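Local structure of sulfoquinovosidase (5AEG) at residues L121-E126 with E211-A216; D127-C132 with P185-T190. The protein hydrolyses sulfoquinovosyl diacylglycerides and simple sulfoquinovosides, releasing sulfoquinovose that the bacterium breaks down as a source of carbon and sulfur. All blocks are in the same frame, centred on the assembly; numbering follows the deposited sequence.

Interaction 1: residues L121-E126 with E211-A216; sequences LAAQPE and EYHELA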
ATOM      1  N   LEU A 121     -17.778  16.087   9.525  1.00 25.29           N
ATOM      2  CA  LEU A 121     -17.488  15.623  10.820  1.00 25.04           C
ATOM      3  C   LEU A 121     -16.828  16.710  11.647  1.00 25.41           C
ATOM      4  O   LEU A 121     -15.959  17.442  11.199  1.00 25.29           O
ATOM      5  CB  LEU A 121     -16.572  14.374  10.796  1.00 25.02           C
ATOM      6  CG  LEU A 121     -17.020  13.212   9.913  1.00 26.68           C
ATOM      7  CD1 LEU A 121     -15.985  12.098  10.031  1.00 28.80           C
ATOM      8  CD2 LEU A 121     -18.367  12.690  10.319  1.00 28.04           C
ATOM      9  N   ALA A 122     -17.257  16.863  12.899  1.00 24.32           N
ATOM     10  CA  ALA A 122     -16.692  17.894  13.725  1.00 23.45           C
ATOM     11  C   ALA A 122     -15.149  17.517  13.947  1.00 21.63           C
ATOM     12  O   ALA A 122     -14.821  16.350  14.025  1.00 22.34           O
ATOM     13  CB  ALA A 122     -17.401  17.935  15.070  1.00 25.64           C
ATOM     14  N   ALA A 123     -14.326  18.516  14.080  1.00 22.88           N
ATOM     15  CA  ALA A 123     -12.946  18.355  14.452  1.00 27.05           C
ATOM     16  C   ALA A 123     -12.402  19.480  15.264  1.00 27.65           C
ATOM     17  O   ALA A 123     -12.999  20.536  15.299  1.00 25.81           O
ATOM     18  CB  ALA A 123     -12.112  18.259  13.160  1.00 25.55           C
ATOM     19  N   GLN A 124     -11.162  19.312  15.770  1.00 25.89           N
ATOM     20  CA  GLN A 124     -10.433  20.411  16.456  1.00 29.19           C
ATOM     21  C   GLN A 124      -9.219  20.838  15.678  1.00 27.42           C
ATOM     22  O   GLN A 124      -8.576  20.002  15.045  1.00 26.01           O
ATOM     23  CB  GLN A 124      -9.960  20.002  17.843  1.00 30.23           C
ATOM     24  CG  GLN A 124     -11.041  19.490  18.800  1.00 38.23           C
ATOM     25  CD  GLN A 124     -10.435  18.634  19.964  1.00 47.50           C
ATOM     26  OE1 GLN A 124      -9.298  17.970  19.870  1.00 43.64           O
ATOM     27  NE2 GLN A 124     -11.164  18.625  21.068  1.00 42.12           N
ATOM     28  N   PRO A 125      -8.863  22.117  15.720  1.00 27.10           N
ATOM     29  CA  PRO A 125      -7.746  22.583  14.949  1.00 27.79           C
ATOM     30  C   PRO A 125      -6.435  21.839  15.196  1.00 29.33           C
ATOM     31  O   PRO A 125      -5.677  21.718  14.279  1.00 29.25           O
ATOM     32  CB  PRO A 125      -7.605  24.055  15.361  1.00 28.74           C
ATOM     33  CG  PRO A 125      -9.007  24.434  15.694  1.00 29.70           C
ATOM     34  CD  PRO A 125      -9.531  23.252  16.413  1.00 31.88           C
ATOM     35  N   GLU A 126      -6.194  21.369  16.410  1.00 29.16           N
ATOM     36  CA  GLU A 126      -4.939  20.642  16.751  1.00 34.88           C
ATOM     37  C   GLU A 126      -4.868  19.158  16.302  1.00 30.12           C
ATOM     38  O   GLU A 126      -3.815  18.522  16.396  1.00 27.89           O
ATOM     39  CB  GLU A 126      -4.687  20.666  18.259  1.00 34.71           C
ATOM     40  CG  GLU A 126      -5.753  19.978  19.053  1.00 36.56           C
ATOM     41  CD  GLU A 126      -6.916  20.947  19.526  1.00 44.62           C
ATOM     42  OE1 GLU A 126      -7.176  22.059  18.947  1.00 35.41           O
ATOM     43  OE2 GLU A 126      -7.570  20.563  20.501  1.00 44.60           O
ATOM     44  N   GLU A 211     -12.013  23.309  11.737  1.00 28.80           N
ATOM     45  CA  GLU A 211     -13.162  22.828  12.586  1.00 29.44           C
ATOM     46  C   GLU A 211     -13.948  21.612  12.112  1.00 27.09           C
ATOM     47  O   GLU A 211     -14.839  21.126  12.786  1.00 28.16           O
ATOM     48  CB  GLU A 211     -14.158  23.992  12.859  1.00 33.79           C
ATOM     49  CG  GLU A 211     -13.521  25.234  13.527  1.00 38.60           C
ATOM     50  CD  GLU A 211     -13.061  24.988  14.989  1.00 44.10           C
ATOM     51  OE1 GLU A 211     -13.554  24.037  15.657  1.00 46.71           O
ATOM     52  OE2 GLU A 211     -12.129  25.705  15.480  1.00 46.01           O
ATOM     53  N   TYR A 212     -13.623  21.069  10.946  1.00 24.21           N
ATOM     54  CA  TYR A 212     -14.333  19.935  10.490  1.00 23.89           C
ATOM     55  C   TYR A 212     -13.542  19.186   9.370  1.00 21.59           C
ATOM     56  O   TYR A 212     -12.755  19.762   8.655  1.00 20.71           O
ATOM     57  CB  TYR A 212     -15.754  20.325   9.959  1.00 25.58           C
ATOM     58  CG  TYR A 212     -15.685  21.311   8.857  1.00 23.96           C
ATOM     59  CD1 TYR A 212     -15.533  20.857   7.520  1.00 27.76           C
ATOM     60  CD2 TYR A 212     -15.715  22.684   9.096  1.00 26.08           C
ATOM     61  CE1 TYR A 212     -15.414  21.741   6.489  1.00 26.28           C
ATOM     62  CE2 TYR A 212     -15.610  23.610   8.041  1.00 28.20           C
ATOM     63  CZ  TYR A 212     -15.482  23.092   6.734  1.00 28.94           C
ATOM     64  OH  TYR A 212     -15.344  23.848   5.660  1.00 30.39           O
ATOM     65  N   HIS A 213     -13.817  17.919   9.292  1.00 20.93           N
ATOM     66  CA  HIS A 213     -13.372  17.096   8.128  1.00 20.98           C
ATOM     67  C   HIS A 213     -14.553  17.026   7.163  1.00 22.92           C
ATOM     68  O   HIS A 213     -15.691  16.877   7.628  1.00 24.73           O
ATOM     69  CB  HIS A 213     -13.061  15.709   8.605  1.00 21.11           C
ATOM     70  CG  HIS A 213     -12.081  15.672   9.739  1.00 23.01           C
ATOM     71  ND1 HIS A 213     -10.997  16.507   9.828  1.00 23.59           N
ATOM     72  CD2 HIS A 213     -12.062  14.911  10.845  1.00 24.42           C
ATOM     73  CE1 HIS A 213     -10.331  16.241  10.924  1.00 22.45           C
ATOM     74  NE2 HIS A 213     -10.967  15.284  11.576  1.00 24.72           N
ATOM     75  N   GLU A 214     -14.328  17.078   5.872  1.00 21.45           N
ATOM     76  CA  GLU A 214     -15.484  16.954   4.960  1.00 21.84           C
ATOM     77  C   GLU A 214     -15.200  15.794   4.059  1.00 23.79           C
ATOM     78  O   GLU A 214     -14.150  15.772   3.338  1.00 21.59           O
ATOM     79  CB  GLU A 214     -15.647  18.217   4.116  1.00 24.23           C
ATOM     80  CG  GLU A 214     -16.918  18.131   3.203  1.00 26.97           C
ATOM     81  CD  GLU A 214     -17.272  19.459   2.594  1.00 30.13           C
ATOM     82  OE1 GLU A 214     -16.649  19.806   1.569  1.00 36.48           O
ATOM     83  OE2 GLU A 214     -18.104  20.195   3.149  1.00 35.81           O
ATOM     84  N   LEU A 215     -16.114  14.848   4.065  1.00 19.34           N
ATOM     85  CA  LEU A 215     -16.049  13.639   3.305  1.00 21.53           C
ATOM     86  C   LEU A 215     -17.052  13.727   2.164  1.00 25.23           C
ATOM     87  O   LEU A 215     -18.292  13.776   2.408  1.00 22.12           O
ATOM     88  CB  LEU A 215     -16.387  12.484   4.180  1.00 21.65           C
ATOM     89  CG  LEU A 215     -15.677  12.390   5.553  1.00 25.38           C
ATOM     90  CD1 LEU A 215     -16.059  11.057   6.162  1.00 26.96           C
ATOM     91  CD2 LEU A 215     -14.210  12.497   5.434  1.00 25.42           C
ATOM     92  N   ALA A 216     -16.536  13.727   0.953  1.00 19.97           N
ATOM     93  CA  ALA A 216     -17.324  13.742  -0.266  1.00 21.63           C
ATOM     94  C   ALA A 216     -17.398  12.358  -0.887  1.00 26.65           C
ATOM     95  O   ALA A 216     -16.355  11.685  -1.068  1.00 21.70           O
ATOM     96  CB  ALA A 216     -16.808  14.754  -1.232  1.00 23.92           C
TER
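Leu121 and His213 pair as neighbours on two antiparallel strands, at the place where strand 116-122 runs out beside the start of strand 212-217. The contact belongs to the beta-rich N-terminal part of this family 31 glycoside hydrolase, away from the catalytic site. Leu121 and His213 are a hydrogen-bonded pair: Leu121 N reaches His213 O at 2.9 Å, and His213 N returns to Leu121 O. A third bond, Ala123 N to Glu211 O at 3.0 Å, carries the pairing past the end of the strand. Its donor stands 57° out of the carbonyl plane. His213 CG is anti to the carbonyl carbon (chi1 -54°), and Ala123 CB sits over one face of the ring, 3.7 Å from the centroid, in a CH-pi contact shifted toward CE1 and NE2. Beside them, Leu121 CD1 meets Leu215 CD1 at 4.0 Å. At the exposed end Glu211 OE2 touches Pro125 CG at 3.4 Å. Phe207 meets the His213 ring edge-to-face. An alanine at His213 would probably leave Ala123 CB and Phe207 without their aromatic partner and open a gap beside them. Three backbone bonds thus hold the strand end and Ala123, with apolar and ring contacts buried and Glu211 and Pro125 exposed.

Interaction 2: residues D127-C132 with P185-T190; sequences DHIYGC and PTFVST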
ATOM      1  N   ASP A 127      -5.965  18.588  15.830  1.00 24.92           N
ATOM      2  CA  ASP A 127      -5.968  17.185  15.563  1.00 23.69           C
ATOM      3  C   ASP A 127      -5.014  16.864  14.377  1.00 21.31           C
ATOM      4  O   ASP A 127      -4.970  17.607  13.416  1.00 22.69           O
ATOM      5  CB  ASP A 127      -7.364  16.692  15.179  1.00 25.15           C
ATOM      6  CG  ASP A 127      -8.401  16.846  16.291  1.00 29.05           C
ATOM      7  OD1 ASP A 127      -8.031  16.934  17.482  1.00 27.07           O
ATOM      8  OD2 ASP A 127      -9.602  16.744  15.961  1.00 24.22           O
ATOM      9  N   HIS A 128      -4.336  15.728  14.442  1.00 22.66           N
ATOM     10  CA  HIS A 128      -3.694  15.140  13.250  1.00 22.06           C
ATOM     11  C   HIS A 128      -4.514  14.009  12.752  1.00 20.79           C
ATOM     12  O   HIS A 128      -5.341  13.406  13.485  1.00 20.86           O
ATOM     13  CB  HIS A 128      -2.231  14.673  13.571  1.00 22.31           C
ATOM     14  CG  HIS A 128      -1.411  15.727  14.222  1.00 24.27           C
ATOM     15  ND1 HIS A 128      -0.736  16.703  13.516  1.00 28.21           N
ATOM     16  CD2 HIS A 128      -1.198  16.015  15.548  1.00 27.32           C
ATOM     17  CE1 HIS A 128      -0.083  17.507  14.360  1.00 27.24           C
ATOM     18  NE2 HIS A 128      -0.373  17.127  15.593  1.00 28.52           N
ATOM     19  N   ILE A 129      -4.220  13.590  11.502  1.00 21.31           N
ATOM     20  CA  ILE A 129      -4.981  12.588  10.847  1.00 19.18           C
ATOM     21  C   ILE A 129      -3.988  11.674  10.078  1.00 18.63           C
ATOM     22  O   ILE A 129      -3.097  12.195   9.370  1.00 20.44           O
ATOM     23  CB  ILE A 129      -5.950  13.232   9.847  1.00 22.87           C
ATOM     24  CG1 ILE A 129      -7.081  14.084  10.517  1.00 25.73           C
ATOM     25  CG2 ILE A 129      -6.609  12.180   9.001  1.00 21.58           C
ATOM     26  CD1 ILE A 129      -8.052  13.207  11.316  1.00 24.85           C
ATOM     27  N   TYR A 130      -4.174  10.393  10.201  1.00 18.81           N
ATOM     28  CA  TYR A 130      -3.279   9.428   9.572  1.00 21.29           C
ATOM     29  C   TYR A 130      -4.106   8.368   8.853  1.00 18.96           C
ATOM     30  O   TYR A 130      -5.287   8.105   9.186  1.00 21.63           O
ATOM     31  CB  TYR A 130      -2.402   8.744  10.636  1.00 18.43           C
ATOM     32  CG  TYR A 130      -1.668   9.702  11.443  1.00 19.19           C
ATOM     33  CD1 TYR A 130      -0.493  10.286  11.001  1.00 20.78           C
ATOM     34  CD2 TYR A 130      -2.167  10.099  12.685  1.00 21.73           C
ATOM     35  CE1 TYR A 130       0.161  11.271  11.749  1.00 22.73           C
ATOM     36  CE2 TYR A 130      -1.525  11.044  13.456  1.00 21.58           C
ATOM     37  CZ  TYR A 130      -0.378  11.660  12.985  1.00 23.43           C
ATOM     38  OH  TYR A 130       0.290  12.586  13.695  1.00 23.56           O
ATOM     39  N   GLY A 131      -3.460   7.765   7.872  1.00 20.52           N
ATOM     40  CA  GLY A 131      -4.035   6.661   7.158  1.00 18.88           C
ATOM     41  C   GLY A 131      -4.389   6.997   5.733  1.00 19.15           C
ATOM     42  O   GLY A 131      -3.586   7.534   4.956  1.00 18.35           O
ATOM     43  N   CYS A 132      -5.605   6.659   5.384  1.00 19.84           N
ATOM     44  CA  CYS A 132      -6.125   6.755   4.031  1.00 18.96           C
ATOM     45  C   CYS A 132      -5.392   5.860   3.063  1.00 19.33           C
ATOM     46  O   CYS A 132      -5.334   6.166   1.852  1.00 19.93           O
ATOM     47  CB  CYS A 132      -6.285   8.166   3.496  1.00 18.59           C
ATOM     48  SG  CYS A 132      -7.646   9.169   4.185  1.00 21.93           S
ATOM     49  N   PRO A 185     -10.654   4.459   2.204  1.00 18.68           N
ATOM     50  CA  PRO A 185     -11.522   5.439   2.890  1.00 18.32           C
ATOM     51  C   PRO A 185     -11.616   5.142   4.375  1.00 20.46           C
ATOM     52  O   PRO A 185     -12.693   4.848   4.898  1.00 19.19           O
ATOM     53  CB  PRO A 185     -12.867   5.280   2.146  1.00 18.20           C
ATOM     54  CG  PRO A 185     -12.865   3.868   1.775  1.00 20.00           C
ATOM     55  CD  PRO A 185     -11.429   3.570   1.342  1.00 19.24           C
ATOM     56  N   THR A 186     -10.461   5.234   5.046  1.00 22.41           N
ATOM     57  CA  THR A 186     -10.253   4.750   6.444  1.00 23.03           C
ATOM     58  C   THR A 186      -9.190   5.705   7.018  1.00 22.78           C
ATOM     59  O   THR A 186      -8.162   5.933   6.379  1.00 21.35           O
ATOM     60  CB  THR A 186      -9.700   3.338   6.456  1.00 26.36           C
ATOM     61  OG1 THR A 186     -10.585   2.489   5.739  1.00 23.37           O
ATOM     62  CG2 THR A 186      -9.529   2.815   7.856  1.00 25.24           C
ATOM     63  N   PHE A 187      -9.445   6.329   8.178  1.00 21.43           N
ATOM     64  CA  PHE A 187      -8.497   7.253   8.768  1.00 19.02           C
ATOM     65  C   PHE A 187      -8.550   7.141  10.303  1.00 22.46           C
ATOM     66  O   PHE A 187      -9.507   6.555  10.872  1.00 18.78           O
ATOM     67  CB  PHE A 187      -8.627   8.715   8.275  1.00 19.17           C
ATOM     68  CG  PHE A 187      -9.860   9.448   8.690  1.00 19.83           C
ATOM     69  CD1 PHE A 187     -11.011   9.402   7.912  1.00 24.09           C
ATOM     70  CD2 PHE A 187      -9.917  10.183   9.885  1.00 21.21           C
ATOM     71  CE1 PHE A 187     -12.126  10.120   8.273  1.00 22.91           C
ATOM     72  CE2 PHE A 187     -11.056  10.827  10.246  1.00 21.28           C
ATOM     73  CZ  PHE A 187     -12.145  10.801   9.436  1.00 21.74           C
ATOM     74  N   VAL A 188      -7.463   7.586  10.894  1.00 21.95           N
ATOM     75  CA  VAL A 188      -7.264   7.695  12.365  1.00 19.86           C
ATOM     76  C   VAL A 188      -7.087   9.137  12.694  1.00 19.65           C
ATOM     77  O   VAL A 188      -6.269   9.860  12.123  1.00 21.21           O
ATOM     78  CB  VAL A 188      -6.030   6.943  12.810  1.00 20.93           C
ATOM     79  CG1 VAL A 188      -5.623   7.223  14.237  1.00 20.22           C
ATOM     80  CG2 VAL A 188      -6.298   5.498  12.695  1.00 18.37           C
ATOM     81  N   SER A 189      -7.769   9.559  13.762  1.00 18.91           N
ATOM     82  CA  SER A 189      -7.608  10.896  14.287  1.00 18.07           C
ATOM     83  C   SER A 189      -6.860  10.828  15.654  1.00 18.61           C
ATOM     84  O   SER A 189      -7.017   9.843  16.400  1.00 22.05           O
ATOM     85  CB  SER A 189      -9.038  11.471  14.613  1.00 21.93           C
ATOM     86  OG  SER A 189      -8.891  12.678  15.402  1.00 20.25           O
ATOM     87  N   THR A 190      -6.192  11.922  15.982  1.00 20.11           N
ATOM     88  CA  THR A 190      -5.563  12.040  17.312  1.00 22.44           C
ATOM     89  C   THR A 190      -6.567  12.270  18.468  1.00 26.86           C
ATOM     90  O   THR A 190      -6.119  12.307  19.594  1.00 22.44           O
ATOM     91  CB  THR A 190      -4.417  13.015  17.339  1.00 22.07           C
ATOM     92  OG1 THR A 190      -4.791  14.308  16.886  1.00 25.00           O
ATOM     93  CG2 THR A 190      -3.220  12.448  16.465  1.00 24.65           C
TER
HETATM   94  O   HOH W   1     -10.442  14.755  14.433  1.00 23.56           O
HETATM   95  O   HOH W   2      -5.952  15.831  18.782  1.00 25.04           O
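Thr190 meets His128 and Tyr130 at one end of a short antiparallel pairing of strands 129-131 and 186-189, in the N-terminal galactose mutarotase-like domain. Its OG1 lies between the backbone N and the carbonyl carbon (chi1 56°), where it accepts a bond of 2.9 Å from His128 N. Its CG2 then lies at the edge of the Tyr130 ring, in plane, 3.7 Å from CE2. Thr190 N donates to His128 O, so backbone and side chain both hold this end. Two waters link Asp127 to the other strand: one joins OD1 to Thr190 OG1, the other OD2 to Ser189 OG. Gln191 bonds both Asp127 OD2, through NE2, and Ser189 OG, through its backbone N.

In the middle, Tyr130 and Val188 exchange two backbone bonds, the shorter being Val188 N to Tyr130 O at 2.8 Å. Phe187 CG also lies between N and carbonyl carbon (chi1 68°), and its ring crosses Ile129 obliquely, with Ile129 CD1 reaching Phe187 CD2 at 3.8 Å. Gly131 has backbone angles that call for glycine, and a CB there would also press on Thr186 O. Cys132 N closes the far end with a bond to Thr186 O.

Strand 186-189 sits between strands 129-133 and 193-197. Thr186 and Val188 pack on helix 232-243, Phe187 on strand 193-197. Cys132 touches Phe205 of strand 203-206, while Tyr130 OH bonds Tyr601 O.

From the N terminus, strand 116-122 leads through the loop of interaction 1 directly into residues 127-132, which open interaction 2. The chain then runs through helix 162-169 and returns at residues 185-190, closing the inner loop of interaction 2. It continues through strands 193-197 and 203-206 before residues 211-216 close the outer loop of interaction 1. Interaction 2 is thus nested inside interaction 1, and the two do not cross. Interaction 1 ties strand 116-122 to strand 212-217; interaction 2 ties strand 129-133 to strand 186-189. Side chains pack the two pairs together: His213 NE2 lies 3.6 Å from Ile129 CD1, and the Phe187 ring touches Leu121 and Leu215.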